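Long-range contacts in cellulase (Bacteroides salanitronis, PDB 6WQY), which probably hydrolyses internal beta-1,4-glycosidic bonds in cellulose and related plant polysaccharides through its glycoside hydrolase family 5 catalytic domain, as a broad-specificity endoglucanase: residues I119-L130 and V145-W153; N264-T272 and L277-V287. All blocks are in the same frame, centred on the assembly; numbering follows the deposited sequence. Where two conformers were deposited one is given.

Contact 1 of 2, residues I119-L130 and V145-W153; sequences IHHDGANSQYWL and VKAQLAAMW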
loop_
_atom_site.group_PDB
_atom_site.type_symbol
_atom_site.label_atom_id
_atom_site.label_comp_id
_atom_site.label_asym_id
_atom_site.label_seq_id
_atom_site.Cartn_x
_atom_site.Cartn_y
_atom_site.Cartn_z
ATOM N N ILE A 119 0.647 3.029 9.098
ATOM C CA ILE A 119 0.474 2.149 10.254
ATOM C C ILE A 119 -0.002 0.809 9.704
ATOM O O ILE A 119 -1.057 0.747 9.058
ATOM C CB ILE A 119 -0.524 2.738 11.262
ATOM C CG1 ILE A 119 0.020 4.024 11.883
ATOM C CG2 ILE A 119 -0.876 1.700 12.319
ATOM C CD1 ILE A 119 -0.951 4.718 12.828
ATOM N N HIS A 120 0.770 -0.262 9.937
ATOM C CA HIS A 120 0.551 -1.507 9.204
ATOM C C HIS A 120 -0.067 -2.557 10.113
ATOM O O HIS A 120 -1.298 -2.545 10.314
ATOM C CB HIS A 120 1.827 -1.934 8.466
ATOM C CG HIS A 120 1.583 -2.831 7.305
ATOM N ND1 HIS A 120 1.188 -2.351 6.069
ATOM C CD2 HIS A 120 1.705 -4.175 7.192
ATOM C CE1 HIS A 120 1.108 -3.384 5.243
ATOM N NE2 HIS A 120 1.405 -4.502 5.896
ATOM N N HIS A 121 0.705 -3.514 10.658
ATOM C CA HIS A 121 0.079 -4.645 11.367
ATOM C C HIS A 121 -0.481 -4.286 12.738
ATOM O O HIS A 121 -1.129 -5.137 13.354
ATOM C CB HIS A 121 1.000 -5.850 11.415
ATOM C CG HIS A 121 1.165 -6.517 10.092
ATOM N ND1 HIS A 121 0.111 -6.723 9.226
ATOM C CD2 HIS A 121 2.272 -7.027 9.490
ATOM C CE1 HIS A 121 0.572 -7.345 8.151
ATOM N NE2 HIS A 121 1.878 -7.546 8.284
ATOM N N ASP A 122 -0.326 -3.049 13.197
ATOM C CA ASP A 122 -1.126 -2.604 14.335
ATOM C C ASP A 122 -2.602 -2.876 14.111
ATOM O O ASP A 122 -3.345 -3.094 15.067
ATOM C CB ASP A 122 -0.951 -1.100 14.552
ATOM C CG ASP A 122 0.481 -0.703 14.836
ATOM O OD1 ASP A 122 1.334 -0.937 13.945
ATOM O OD2 ASP A 122 0.746 -0.133 15.929
ATOM N N GLY A 123 -3.050 -2.832 12.858
ATOM C CA GLY A 123 -4.421 -3.095 12.509
ATOM C C GLY A 123 -4.716 -4.512 12.092
ATOM O O GLY A 123 -5.841 -4.773 11.640
ATOM N N ALA A 124 -3.778 -5.447 12.210
ATOM C CA ALA A 124 -4.016 -6.789 11.688
ATOM C C ALA A 124 -5.160 -7.464 12.429
ATOM O O ALA A 124 -5.096 -7.670 13.645
ATOM C CB ALA A 124 -2.751 -7.629 11.786
ATOM N N ASN A 125 -6.213 -7.805 11.683
ATOM C CA ASN A 125 -7.300 -8.665 12.143
ATOM C C ASN A 125 -8.065 -8.107 13.334
ATOM O O ASN A 125 -8.788 -8.846 13.997
ATOM C CB ASN A 125 -6.790 -10.064 12.476
ATOM C CG ASN A 125 -5.945 -10.645 11.376
ATOM O OD1 ASN A 125 -6.201 -10.409 10.186
ATOM N ND2 ASN A 125 -4.902 -11.376 11.756
ATOM N N SER A 126 -7.942 -6.815 13.605
ATOM C CA SER A 126 -8.598 -6.211 14.754
ATOM C C SER A 126 -8.120 -6.809 16.071
ATOM O O SER A 126 -8.808 -6.698 17.086
ATOM C CB SER A 126 -10.124 -6.337 14.646
ATOM O OG SER A 126 -10.797 -5.264 15.275
ATOM N N GLN A 127 -6.928 -7.411 16.098
ATOM C CA GLN A 127 -6.482 -8.130 17.289
ATOM C C GLN A 127 -5.564 -7.314 18.188
ATOM O O GLN A 127 -5.232 -7.790 19.287
ATOM C CB GLN A 127 -5.864 -9.488 16.918
ATOM C CG GLN A 127 -4.483 -9.419 16.309
ATOM C CD GLN A 127 -3.984 -10.796 15.856
ATOM O OE1 GLN A 127 -4.122 -11.169 14.690
ATOM N NE2 GLN A 127 -3.407 -11.547 16.781
ATOM N N TYR A 128 -5.191 -6.100 17.791
ATOM C CA TYR A 128 -4.358 -5.219 18.609
ATOM C C TYR A 128 -5.124 -3.926 18.906
ATOM O O TYR A 128 -6.360 -3.916 18.892
ATOM C CB TYR A 128 -3.009 -4.965 17.924
ATOM C CG TYR A 128 -2.290 -6.233 17.513
ATOM C CD1 TYR A 128 -1.772 -7.101 18.463
ATOM C CD2 TYR A 128 -2.122 -6.559 16.183
ATOM C CE1 TYR A 128 -1.110 -8.263 18.086
ATOM C CE2 TYR A 128 -1.460 -7.707 15.802
ATOM C CZ TYR A 128 -0.963 -8.551 16.757
ATOM O OH TYR A 128 -0.309 -9.705 16.369
ATOM N N TRP A 129 -4.425 -2.820 19.179
ATOM C CA TRP A 129 -5.115 -1.616 19.642
ATOM C C TRP A 129 -6.059 -1.047 18.588
ATOM O O TRP A 129 -7.078 -0.436 18.934
ATOM C CB TRP A 129 -4.114 -0.530 20.070
ATOM C CG TRP A 129 -3.273 0.035 18.957
ATOM C CD1 TRP A 129 -2.053 -0.414 18.546
ATOM C CD2 TRP A 129 -3.587 1.159 18.117
ATOM N NE1 TRP A 129 -1.593 0.348 17.507
ATOM C CE2 TRP A 129 -2.504 1.328 17.225
ATOM C CE3 TRP A 129 -4.663 2.051 18.040
ATOM C CZ2 TRP A 129 -2.479 2.328 16.267
ATOM C CZ3 TRP A 129 -4.633 3.051 17.093
ATOM C CH2 TRP A 129 -3.545 3.180 16.209
ATOM N N LEU A 130 -5.723 -1.184 17.316
ATOM C CA LEU A 130 -6.486 -0.593 16.219
ATOM C C LEU A 130 -7.591 -1.592 15.913
ATOM O O LEU A 130 -7.422 -2.487 15.086
ATOM C CB LEU A 130 -5.521 -0.324 15.076
ATOM C CG LEU A 130 -6.032 0.410 13.849
ATOM C CD1 LEU A 130 -6.719 1.714 14.165
ATOM C CD2 LEU A 130 -4.846 0.643 12.925
ATOM N N VAL A 145 -9.125 4.466 20.342
ATOM C CA VAL A 145 -8.472 4.223 19.062
ATOM C C VAL A 145 -8.168 5.542 18.376
ATOM O O VAL A 145 -7.063 5.759 17.870
ATOM C CB VAL A 145 -9.323 3.313 18.162
ATOM C CG1 VAL A 145 -8.678 3.207 16.787
ATOM C CG2 VAL A 145 -9.489 1.941 18.782
ATOM N N LYS A 146 -9.157 6.433 18.337
ATOM C CA LYS A 146 -8.948 7.727 17.704
ATOM C C LYS A 146 -7.862 8.525 18.413
ATOM O O LYS A 146 -7.049 9.191 17.759
ATOM C CB LYS A 146 -10.256 8.508 17.674
ATOM C CG LYS A 146 -11.293 7.928 16.712
ATOM C CD LYS A 146 -12.601 8.686 16.826
ATOM C CE LYS A 146 -13.648 8.180 15.864
ATOM N NZ LYS A 146 -14.950 8.898 16.027
ATOM N N ALA A 147 -7.834 8.484 19.741
ATOM C CA ALA A 147 -6.817 9.231 20.472
ATOM C C ALA A 147 -5.422 8.724 20.126
ATOM O O ALA A 147 -4.489 9.510 19.943
ATOM C CB ALA A 147 -7.055 9.119 21.975
ATOM N N GLN A 148 -5.263 7.403 20.043
ATOM C CA GLN A 148 -3.965 6.831 19.696
ATOM C C GLN A 148 -3.589 7.151 18.249
ATOM O O GLN A 148 -2.437 7.509 17.961
ATOM C CB GLN A 148 -3.967 5.326 19.961
ATOM C CG GLN A 148 -2.630 4.692 19.648
ATOM C CD GLN A 148 -2.411 3.346 20.288
ATOM O OE1 GLN A 148 -3.224 2.866 21.069
ATOM N NE2 GLN A 148 -1.279 2.735 19.980
ATOM N N LEU A 149 -4.553 7.031 17.331
ATOM C CA LEU A 149 -4.301 7.353 15.930
ATOM C C LEU A 149 -3.854 8.804 15.774
ATOM O O LEU A 149 -2.897 9.097 15.045
ATOM C CB LEU A 149 -5.574 7.077 15.132
ATOM C CG LEU A 149 -5.496 7.134 13.614
ATOM C CD1 LEU A 149 -4.656 6.002 13.057
ATOM C CD2 LEU A 149 -6.909 7.082 13.056
ATOM N N ALA A 150 -4.534 9.727 16.450
ATOM C CA ALA A 150 -4.191 11.137 16.334
ATOM C C ALA A 150 -2.834 11.413 16.970
ATOM O O ALA A 150 -2.024 12.172 16.418
ATOM C CB ALA A 150 -5.279 11.990 16.991
ATOM N N ALA A 151 -2.559 10.819 18.131
ATOM C CA ALA A 151 -1.294 11.083 18.813
ATOM C C ALA A 151 -0.122 10.515 18.019
ATOM O O ALA A 151 0.921 11.165 17.888
ATOM C CB ALA A 151 -1.313 10.500 20.223
ATOM N N MET A 152 -0.263 9.302 17.492
ATOM C CA MET A 152 0.801 8.717 16.687
ATOM C C MET A 152 1.039 9.529 15.430
ATOM O O MET A 152 2.183 9.859 15.104
ATOM C CB MET A 152 0.472 7.264 16.347
ATOM C CG MET A 152 0.571 6.314 17.536
ATOM S SD MET A 152 0.065 4.640 17.127
ATOM C CE MET A 152 1.335 4.147 15.965
ATOM N N TRP A 153 -0.027 9.858 14.699
ATOM C CA TRP A 153 0.141 10.596 13.455
ATOM C C TRP A 153 0.656 12.006 13.704
ATOM O O TRP A 153 1.390 12.532 12.862
ATOM C CB TRP A 153 -1.134 10.570 12.611
ATOM C CG TRP A 153 -1.195 9.337 11.767
ATOM C CD1 TRP A 153 -2.091 8.304 11.842
ATOM C CD2 TRP A 153 -0.277 8.992 10.722
ATOM N NE1 TRP A 153 -1.780 7.340 10.893
ATOM C CE2 TRP A 153 -0.678 7.750 10.190
ATOM C CE3 TRP A 153 0.835 9.627 10.165
ATOM C CZ2 TRP A 153 0.004 7.126 9.163
ATOM C CZ3 TRP A 153 1.509 9.004 9.131
ATOM C CH2 TRP A 153 1.099 7.761 8.651
#

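Contact 2 of 2, residues N264-T272 and L277-V287; sequences NIYSQWGHT and LKADWGDEDNV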
loop_
_atom_site.group_PDB
_atom_site.type_symbol
_atom_site.label_atom_id
_atom_site.label_comp_id
_atom_site.label_asym_id
_atom_site.label_seq_id
_atom_site.Cartn_x
_atom_site.Cartn_y
_atom_site.Cartn_z
ATOM N N ASN A 264 -0.558 -24.643 -4.086
ATOM C CA ASN A 264 0.349 -25.090 -5.145
ATOM C C ASN A 264 -0.364 -25.952 -6.188
ATOM O O ASN A 264 0.135 -26.997 -6.612
ATOM C CB ASN A 264 1.573 -25.812 -4.568
ATOM C CG ASN A 264 2.738 -25.847 -5.538
ATOM O OD1 ASN A 264 2.954 -24.914 -6.309
ATOM N ND2 ASN A 264 3.493 -26.942 -5.512
ATOM N N ILE A 265 -1.536 -25.496 -6.621
ATOM C CA ILE A 265 -2.305 -26.207 -7.627
ATOM C C ILE A 265 -2.662 -25.349 -8.842
ATOM O O ILE A 265 -2.956 -25.915 -9.903
ATOM C CB ILE A 265 -3.582 -26.834 -7.032
ATOM C CG1 ILE A 265 -4.400 -25.747 -6.335
ATOM C CG2 ILE A 265 -3.227 -27.964 -6.074
ATOM C CD1 ILE A 265 -5.711 -26.220 -5.771
ATOM N N TYR A 266 -2.665 -24.026 -8.729
ATOM C CA TYR A 266 -3.067 -23.154 -9.836
ATOM C C TYR A 266 -1.810 -22.503 -10.394
ATOM O O TYR A 266 -1.278 -21.560 -9.806
ATOM C CB TYR A 266 -4.047 -22.093 -9.358
ATOM C CG TYR A 266 -5.284 -22.651 -8.709
ATOM C CD1 TYR A 266 -6.033 -23.642 -9.324
ATOM C CD2 TYR A 266 -5.703 -22.184 -7.473
ATOM C CE1 TYR A 266 -7.171 -24.151 -8.726
ATOM C CE2 TYR A 266 -6.836 -22.685 -6.866
ATOM C CZ TYR A 266 -7.566 -23.668 -7.497
ATOM O OH TYR A 266 -8.697 -24.165 -6.891
ATOM N N SER A 267 -1.359 -22.988 -11.549
ATOM C CA SER A 267 -0.113 -22.536 -12.147
ATOM C C SER A 267 -0.309 -21.698 -13.404
ATOM O O SER A 267 0.680 -21.215 -13.960
ATOM C CB SER A 267 0.777 -23.740 -12.480
ATOM O OG SER A 267 0.109 -24.632 -13.364
ATOM N N GLN A 268 -1.544 -21.515 -13.865
ATOM C CA GLN A 268 -1.826 -20.756 -15.083
ATOM C C GLN A 268 -2.970 -19.782 -14.833
ATOM O O GLN A 268 -3.713 -19.902 -13.853
ATOM C CB GLN A 268 -2.141 -21.697 -16.258
ATOM C CG GLN A 268 -1.055 -22.738 -16.451
ATOM C CD GLN A 268 -1.193 -23.547 -17.734
ATOM O OE1 GLN A 268 -2.180 -23.429 -18.471
ATOM N NE2 GLN A 268 -0.202 -24.379 -17.997
ATOM N N TRP A 269 -3.087 -18.790 -15.718
ATOM C CA TRP A 269 -4.034 -17.700 -15.549
ATOM C C TRP A 269 -4.416 -17.132 -16.907
ATOM O O TRP A 269 -3.605 -17.109 -17.834
ATOM C CB TRP A 269 -3.414 -16.574 -14.697
ATOM C CG TRP A 269 -4.335 -15.444 -14.427
ATOM C CD1 TRP A 269 -5.248 -15.375 -13.414
ATOM C CD2 TRP A 269 -4.447 -14.212 -15.163
ATOM N NE1 TRP A 269 -5.930 -14.184 -13.485
ATOM C CE2 TRP A 269 -5.468 -13.457 -14.547
ATOM C CE3 TRP A 269 -3.784 -13.670 -16.270
ATOM C CZ2 TRP A 269 -5.834 -12.188 -14.993
ATOM C CZ3 TRP A 269 -4.157 -12.415 -16.708
ATOM C CH2 TRP A 269 -5.166 -11.685 -16.066
ATOM N N GLY A 270 -5.653 -16.668 -17.016
ATOM C CA GLY A 270 -6.089 -15.938 -18.187
ATOM C C GLY A 270 -6.673 -16.812 -19.277
ATOM O O GLY A 270 -6.881 -18.014 -19.121
ATOM N N HIS A 271 -6.909 -16.179 -20.429
ATOM C CA HIS A 271 -7.674 -16.817 -21.495
ATOM C C HIS A 271 -7.036 -18.107 -21.986
ATOM O O HIS A 271 -7.751 -19.009 -22.444
ATOM C CB HIS A 271 -7.776 -15.924 -22.744
ATOM C CG HIS A 271 -8.415 -14.592 -22.524
ATOM N ND1 HIS A 271 -9.576 -14.423 -21.804
ATOM C CD2 HIS A 271 -8.069 -13.364 -22.979
ATOM C CE1 HIS A 271 -9.904 -13.143 -21.804
ATOM N NE2 HIS A 271 -9.006 -12.478 -22.507
ATOM N N THR A 272 -5.711 -18.190 -21.989
ATOM C CA THR A 272 -5.044 -19.349 -22.573
ATOM C C THR A 272 -4.790 -20.459 -21.562
ATOM O O THR A 272 -4.294 -21.523 -21.945
ATOM C CB THR A 272 -3.716 -18.972 -23.257
ATOM O OG1 THR A 272 -2.685 -18.823 -22.275
ATOM C CG2 THR A 272 -3.863 -17.704 -24.071
ATOM N N LEU A 277 -5.680 -26.142 -14.485
ATOM C CA LEU A 277 -4.506 -25.576 -13.832
ATOM C C LEU A 277 -4.719 -24.133 -13.395
ATOM O O LEU A 277 -3.747 -23.435 -13.088
ATOM C CB LEU A 277 -3.287 -25.654 -14.752
ATOM C CG LEU A 277 -2.893 -27.050 -15.218
ATOM C CD1 LEU A 277 -1.734 -26.975 -16.204
ATOM C CD2 LEU A 277 -2.539 -27.957 -14.041
ATOM N N LYS A 278 -5.963 -23.672 -13.358
ATOM C CA LYS A 278 -6.255 -22.280 -13.038
ATOM C C LYS A 278 -7.365 -22.193 -12.001
ATOM O O LYS A 278 -8.163 -23.118 -11.836
ATOM C CB LYS A 278 -6.695 -21.513 -14.294
ATOM C CG LYS A 278 -7.983 -22.050 -14.893
ATOM C CD LYS A 278 -8.317 -21.375 -16.215
ATOM C CE LYS A 278 -8.479 -19.871 -16.048
ATOM N NZ LYS A 278 -9.566 -19.513 -15.077
ATOM N N ALA A 279 -7.408 -21.060 -11.301
ATOM C CA ALA A 279 -8.528 -20.766 -10.418
ATOM C C ALA A 279 -9.804 -20.619 -11.242
ATOM O O ALA A 279 -9.764 -20.373 -12.451
ATOM C CB ALA A 279 -8.260 -19.475 -9.645
ATOM N N ASP A 280 -10.951 -20.764 -10.581
ATOM C CA ASP A 280 -12.222 -20.768 -11.296
ATOM C C ASP A 280 -12.807 -19.373 -11.485
ATOM O O ASP A 280 -13.964 -19.253 -11.906
ATOM C CB ASP A 280 -13.241 -21.704 -10.636
ATOM C CG ASP A 280 -13.621 -21.278 -9.231
ATOM O OD1 ASP A 280 -13.273 -20.156 -8.814
ATOM O OD2 ASP A 280 -14.280 -22.078 -8.536
ATOM N N TRP A 281 -12.032 -18.326 -11.211
ATOM C CA TRP A 281 -12.493 -16.957 -11.393
ATOM C C TRP A 281 -11.264 -16.071 -11.534
ATOM O O TRP A 281 -10.123 -16.534 -11.447
ATOM C CB TRP A 281 -13.354 -16.517 -10.204
ATOM C CG TRP A 281 -12.539 -16.270 -8.977
ATOM C CD1 TRP A 281 -11.962 -17.216 -8.171
ATOM C CD2 TRP A 281 -12.198 -14.998 -8.415
ATOM N NE1 TRP A 281 -11.283 -16.607 -7.153
ATOM C CE2 TRP A 281 -11.409 -15.247 -7.277
ATOM C CE3 TRP A 281 -12.479 -13.672 -8.761
ATOM C CZ2 TRP A 281 -10.906 -14.223 -6.476
ATOM C CZ3 TRP A 281 -11.974 -12.663 -7.969
ATOM C CH2 TRP A 281 -11.203 -12.945 -6.835
ATOM N N GLY A 282 -11.499 -14.785 -11.766
ATOM C CA GLY A 282 -10.451 -13.795 -11.606
ATOM C C GLY A 282 -9.543 -13.575 -12.794
ATOM O O GLY A 282 -8.398 -13.150 -12.610
ATOM N N ASP A 283 -10.022 -13.849 -14.004
ATOM C CA ASP A 283 -9.228 -13.649 -15.218
ATOM C C ASP A 283 -9.295 -12.206 -15.695
ATOM O O ASP A 283 -9.591 -11.304 -14.901
ATOM C CB ASP A 283 -9.641 -14.700 -16.254
ATOM C CG ASP A 283 -9.284 -16.106 -15.789
ATOM O OD1 ASP A 283 -8.113 -16.334 -15.429
ATOM O OD2 ASP A 283 -10.188 -16.974 -15.783
ATOM N N GLU A 284 -8.978 -11.971 -16.967
ATOM C CA GLU A 284 -8.783 -10.612 -17.457
ATOM C C GLU A 284 -9.988 -9.719 -17.207
ATOM O O GLU A 284 -9.827 -8.532 -16.887
ATOM C CB GLU A 284 -8.497 -10.649 -18.966
ATOM C CG GLU A 284 -7.160 -11.274 -19.367
ATOM C CD GLU A 284 -7.182 -12.786 -19.543
ATOM O OE1 GLU A 284 -8.106 -13.470 -19.034
ATOM O OE2 GLU A 284 -6.249 -13.304 -20.227
ATOM N N ASP A 285 -11.198 -10.264 -17.384
ATOM C CA ASP A 285 -12.410 -9.471 -17.222
ATOM C C ASP A 285 -12.612 -9.034 -15.778
ATOM O O ASP A 285 -13.275 -8.016 -15.527
ATOM C CB ASP A 285 -13.625 -10.256 -17.717
ATOM C CG ASP A 285 -13.786 -11.594 -17.020
ATOM O OD1 ASP A 285 -12.794 -12.346 -16.935
ATOM O OD2 ASP A 285 -14.910 -11.896 -16.563
ATOM N N ASN A 286 -12.082 -9.786 -14.808
ATOM C CA ASN A 286 -12.136 -9.333 -13.425
ATOM C C ASN A 286 -11.198 -8.153 -13.194
ATOM O O ASN A 286 -11.535 -7.220 -12.452
ATOM C CB ASN A 286 -11.814 -10.465 -12.454
ATOM C CG ASN A 286 -11.974 -10.035 -11.012
ATOM O OD1 ASN A 286 -13.102 -9.790 -10.557
ATOM N ND2 ASN A 286 -10.870 -9.917 -10.294
ATOM N N VAL A 287 -10.009 -8.180 -13.797
ATOM C CA VAL A 287 -9.090 -7.059 -13.650
ATOM C C VAL A 287 -9.734 -5.778 -14.160
ATOM O O VAL A 287 -9.800 -4.757 -13.460
ATOM C CB VAL A 287 -7.769 -7.338 -14.388
ATOM C CG1 VAL A 287 -6.832 -6.141 -14.232
ATOM C CG2 VAL A 287 -7.104 -8.603 -13.898
HETATM O O HOH W 1 -10.658 -21.490 -7.770
HETATM O O HOH W 2 -5.685 -18.901 -12.005
#

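Contact 1 of 2, residues I119-L130 and V145-W153
The indole NE1 of Trp129, whose ring lies against the Gln148 amide, gives its hydrogen to Asp122 OD2 at 2.9 Å. The bond is almost straight, 172° at the hydrogen, lies in the ring plane and uses the anti lone pair of the carboxylate oxygen; the other oxygen, OD1, takes the backbone N-H of Trp81. The contact joins the loop after the third β-strand of the TIM barrel, 114-118, to helix 139-159, the main helix of the same βα unit, which comes after the short helix 132-135. Tryptophan suits the place because it offers both a broad face and an edge donor. Its CG sits between the backbone N and the carbonyl carbon (chi1 66°), which swings the indole toward the helix. There the Gln148 amide stacks on one face, the planes 11° apart, with CD 3.3 Å from Trp129 CD2. Gln148 CG adds a CH-pi contact over the six-membered ring, while Leu130 CB covers the opposite face. Met152 approaches obliquely, its SD 3.5 Å from Trp129 CZ2, in a Met-aromatic contact; the same sulfur receives a weak bond from Gln148 NE2. An alanine here would remove the indole, and Asp122 OD2 is likely to lose its donor while the Gln148 amide loses the surface that holds it flat. Beside the indole, Leu130 CD1 meets Val145 CG1 at 3.6 Å, the branched chains crossing at about a right angle next to Trp199 of helix 191-209. At the strand end of the loop, Ile119 reaches between Leu149, Met152 and Trp153, its CD1 lying 3.9 Å from Met152 CE. The same methyl comes within 3.4 Å of Trp153 NE1, the nitrogen that hydrogen-bonds Ala171 O.

Contact 2 of 2, residues N264-T272 and L277-V287
His271 and Glu284 meet face to face: the imidazole and the carboxylate are nearly parallel, 14° apart, with Glu284 OE1 over the rim of the ring. Glu284 reaches this place by a bend at chi2 (87°), which turns its carboxylate back toward 264-272, and OE2 then receives the backbone N-H of His271 at 3.0 Å on its syn lone pair. Trp269 presents its indole differently. Asp283 OD1 lies over one face near the rim, the carboxylate turned well out of parallel with the ring, while at the edge NE1 donates to Gly282 O at 2.8 Å. That acceptor is approached from above its carbonyl plane, whereas the oxygen stays close to the plane of the indole. Tyr266 lies flat against the chain, with Ala279 CA over its centre and Ile265 CG1 over the opposite face.

These groups join two runs of one irregular loop in the sixth βα unit of the TIM barrel, the second leading into helix 284-299. Backbone bonds fasten the other end: Leu277 O accepts Gln268 N at 3.0 Å and, more weakly, Ser267 N, while a water links Gln268 O to Ala279 N. Glycine is called for at Gly270, where a CB would run into Glu284 OE2 and the preceding carbonyl. Its backbone N-H bonds Asp283 OD1 at 2.9 Å, from above the carboxylate plane. Asp283 OD2 forms a salt bridge with Lys278 NZ at 2.7 Å, and that ammonium also donates to Ala279 O. Glu284 OE2 is also hydrogen-bonded to Tyr326 OH. With two hydrogen bonds on OE2, the buried carboxylate is probably stabilised as an anion, and its charge might raise the proton affinity of His271, though the two groups stack rather than bond through the imidazole.

In the fold
Both contacts belong to the same closed eight-stranded parallel TIM barrel, but to separate βα units: contact 1 sets a loop on an outer helix, while contact 2 is largely loop on loop up to the first turn of one. Contact 1 comes first along the chain and pairs the loop after strand 114-118, the third of the barrel, with helix 139-159; contact 2 lies in the loop after strand 246-251, the sixth, and runs into helix 284-299. Their centres are 35 Å apart and their nearest atoms about 18 Å, so they do not touch. Contact 1 is buried and nearer the centre of the chain, whereas contact 2 is partly exposed at the periphery. Each is thus a local contact of its own βα unit, within one catalytic domain.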